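Amino acid ABC transporter, periplasmic amino acid-binding protein (Brucella ovis, PDB 4Z9N) binds glutathione in the periplasm and probably hands it to an amino acid ABC transporter. Local coordinates at residues Thr231-Leu236 and Tyr323-Arg328. Sequence-based numbering, arbitrary orientation.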
loop_
_atom_site.group_PDB
_atom_site.type_symbol
_atom_site.label_atom_id
_atom_site.label_comp_id
_atom_site.label_asym_id
_atom_site.label_seq_id
_atom_site.Cartn_x
_atom_site.Cartn_y
_atom_site.Cartn_z
ATOM N N THR D 231 -12.734 -4.556 0.555
ATOM C CA THR D 231 -13.729 -3.499 0.354
ATOM C C THR D 231 -13.039 -2.259 -0.241
ATOM O O THR D 231 -13.476 -1.724 -1.263
ATOM C CB THR D 231 -14.446 -3.122 1.664
ATOM O OG1 THR D 231 -15.217 -4.238 2.112
ATOM C CG2 THR D 231 -15.371 -1.920 1.454
ATOM N N HIS D 232 -11.958 -1.817 0.402
ATOM C CA HIS D 232 -11.156 -0.698 -0.094
ATOM C C HIS D 232 -10.680 -0.887 -1.532
ATOM O O HIS D 232 -10.815 0.005 -2.371
ATOM C CB HIS D 232 -9.950 -0.498 0.826
ATOM C CG HIS D 232 -8.939 0.480 0.318
ATOM N ND1 HIS D 232 -9.228 1.808 0.081
ATOM C CD2 HIS D 232 -7.609 0.335 0.080
ATOM C CE1 HIS D 232 -8.126 2.430 -0.313
ATOM N NE2 HIS D 232 -7.131 1.558 -0.317
ATOM N N ASN D 233 -10.123 -2.050 -1.824
ATOM C CA ASN D 233 -9.546 -2.236 -3.147
ATOM C C ASN D 233 -10.635 -2.414 -4.192
ATOM O O ASN D 233 -10.446 -2.026 -5.344
ATOM C CB ASN D 233 -8.559 -3.402 -3.135
ATOM C CG ASN D 233 -7.226 -3.001 -2.521
ATOM O OD1 ASN D 233 -6.410 -2.369 -3.184
ATOM N ND2 ASN D 233 -7.016 -3.333 -1.237
ATOM N N ALA D 234 -11.794 -2.933 -3.781
ATOM C CA ALA D 234 -12.931 -2.992 -4.686
ATOM C C ALA D 234 -13.351 -1.577 -5.067
ATOM O O ALA D 234 -13.640 -1.306 -6.237
ATOM C CB ALA D 234 -14.108 -3.748 -4.061
ATOM N N LEU D 235 -13.382 -0.680 -4.087
ATOM C CA LEU D 235 -13.745 0.709 -4.369
ATOM C C LEU D 235 -12.790 1.330 -5.393
ATOM O O LEU D 235 -13.217 2.062 -6.299
ATOM C CB LEU D 235 -13.745 1.546 -3.086
ATOM C CG LEU D 235 -14.893 1.251 -2.111
ATOM C CD1 LEU D 235 -14.645 1.931 -0.772
ATOM C CD2 LEU D 235 -16.226 1.695 -2.711
ATOM N N LEU D 236 -11.494 1.060 -5.222
ATOM C CA LEU D 236 -10.480 1.574 -6.145
ATOM C C LEU D 236 -10.613 0.963 -7.545
ATOM O O LEU D 236 -10.603 1.686 -8.544
ATOM C CB LEU D 236 -9.079 1.313 -5.599
ATOM C CG LEU D 236 -8.706 2.125 -4.342
ATOM C CD1 LEU D 236 -7.283 1.792 -3.850
ATOM C CD2 LEU D 236 -8.853 3.644 -4.580
ATOM N N TYR D 323 -3.946 2.798 -5.595
ATOM C CA TYR D 323 -3.728 1.665 -6.499
ATOM C C TYR D 323 -4.551 0.475 -6.056
ATOM O O TYR D 323 -4.295 -0.101 -5.009
ATOM C CB TYR D 323 -2.236 1.326 -6.525
ATOM C CG TYR D 323 -1.778 0.207 -7.449
ATOM C CD1 TYR D 323 -1.774 -1.120 -7.012
ATOM C CD2 TYR D 323 -1.261 0.486 -8.719
ATOM C CE1 TYR D 323 -1.320 -2.140 -7.833
ATOM C CE2 TYR D 323 -0.785 -0.538 -9.547
ATOM C CZ TYR D 323 -0.821 -1.840 -9.092
ATOM O OH TYR D 323 -0.342 -2.848 -9.888
ATOM N N GLY D 324 -5.563 0.119 -6.837
ATOM C CA GLY D 324 -6.394 -1.014 -6.473
ATOM C C GLY D 324 -5.666 -2.305 -6.804
ATOM O O GLY D 324 -5.321 -2.561 -7.953
ATOM N N ILE D 325 -5.409 -3.113 -5.785
ATOM C CA ILE D 325 -4.743 -4.391 -5.977
ATOM C C ILE D 325 -5.701 -5.268 -6.776
ATOM O O ILE D 325 -6.908 -5.177 -6.590
ATOM C CB ILE D 325 -4.337 -4.985 -4.591
ATOM C CG1 ILE D 325 -3.432 -4.001 -3.853
ATOM C CG2 ILE D 325 -3.614 -6.312 -4.726
ATOM C CD1 ILE D 325 -3.185 -4.390 -2.423
ATOM N N PRO D 326 -5.181 -6.072 -7.718
ATOM C CA PRO D 326 -6.098 -6.761 -8.632
ATOM C C PRO D 326 -7.023 -7.790 -7.993
ATOM O O PRO D 326 -6.612 -8.598 -7.167
ATOM C CB PRO D 326 -5.155 -7.446 -9.625
ATOM C CG PRO D 326 -3.808 -7.493 -8.934
ATOM C CD PRO D 326 -3.772 -6.232 -8.121
ATOM N N VAL D 327 -8.280 -7.744 -8.415
ATOM C CA VAL D 327 -9.278 -8.724 -8.019
ATOM C C VAL D 327 -9.159 -9.860 -9.021
ATOM O O VAL D 327 -9.837 -9.895 -10.052
ATOM C CB VAL D 327 -10.675 -8.079 -7.974
ATOM C CG1 VAL D 327 -11.751 -9.105 -7.693
ATOM C CG2 VAL D 327 -10.675 -7.010 -6.887
ATOM N N ARG D 328 -8.263 -10.787 -8.702
ATOM C CA ARG D 328 -7.726 -11.728 -9.677
ATOM C C ARG D 328 -7.484 -13.068 -9.003
ATOM O O ARG D 328 -7.459 -13.137 -7.767
ATOM C CB ARG D 328 -6.428 -11.162 -10.287
ATOM C CG ARG D 328 -5.485 -12.158 -10.997
ATOM C CD ARG D 328 -5.829 -12.381 -12.473
ATOM N NE ARG D 328 -6.959 -13.289 -12.648
ATOM C CZ ARG D 328 -7.555 -13.542 -13.810
ATOM N NH1 ARG D 328 -8.586 -14.393 -13.855
ATOM N NH2 ARG D 328 -7.125 -12.953 -14.924
ATOM O OXT ARG D 328 -7.331 -14.099 -9.669
HETATM O O HOH W 1 -4.759 -0.339 -2.071
#
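Asn233 meets Gly324 at the closest backbone approach, where helix 222-240 passes the extended C-terminal tail with the two CA atoms 4.7 Å apart. The protein has the two-lobed periplasmic binding protein fold of the family 3 solute-binding proteins, and here its last residues lie against a helix of that fold. Asn233 carries the contact. Chi1 (-78°) sets its CG anti to the carbonyl carbon. OD1 of its amide meets the tail. Ile325 N donates to Asn233 OD1 over 2.9 Å. The bond is nearly straight at the hydrogen (173°), but the donor sits above the carbonyl plane, 40° out of it. A water lies within hydrogen-bonding distance of both Asn233 OD1 (2.8 Å) and Tyr323 O. It has more acceptors near it than protons to give, so it need not serve both. ND2 of the same amide bonds to Arg229 O one turn back in the helix, which helps fix the rotation of the group. One asparagine thus ties the tail to helix 222-240.

Leu236 lies one turn on from Asn233 and adds the apolar part. Gly324 has no side chain, and its CA packs closely on Leu236 CB, at 3.7 Å. Further along, Asn237 ND2 bonds to both Asn233 O and Ile325 O, a second polar tie between helix and tail. The second subunit packs on the tail as well: its Trp91 touches Ile325 and Pro326, and its Lys210 NZ bonds to Gly324 O. On the helix side, Ile325 CG1 lies against the asparagine oxygen, 3.5 Å from Asn233 OD1.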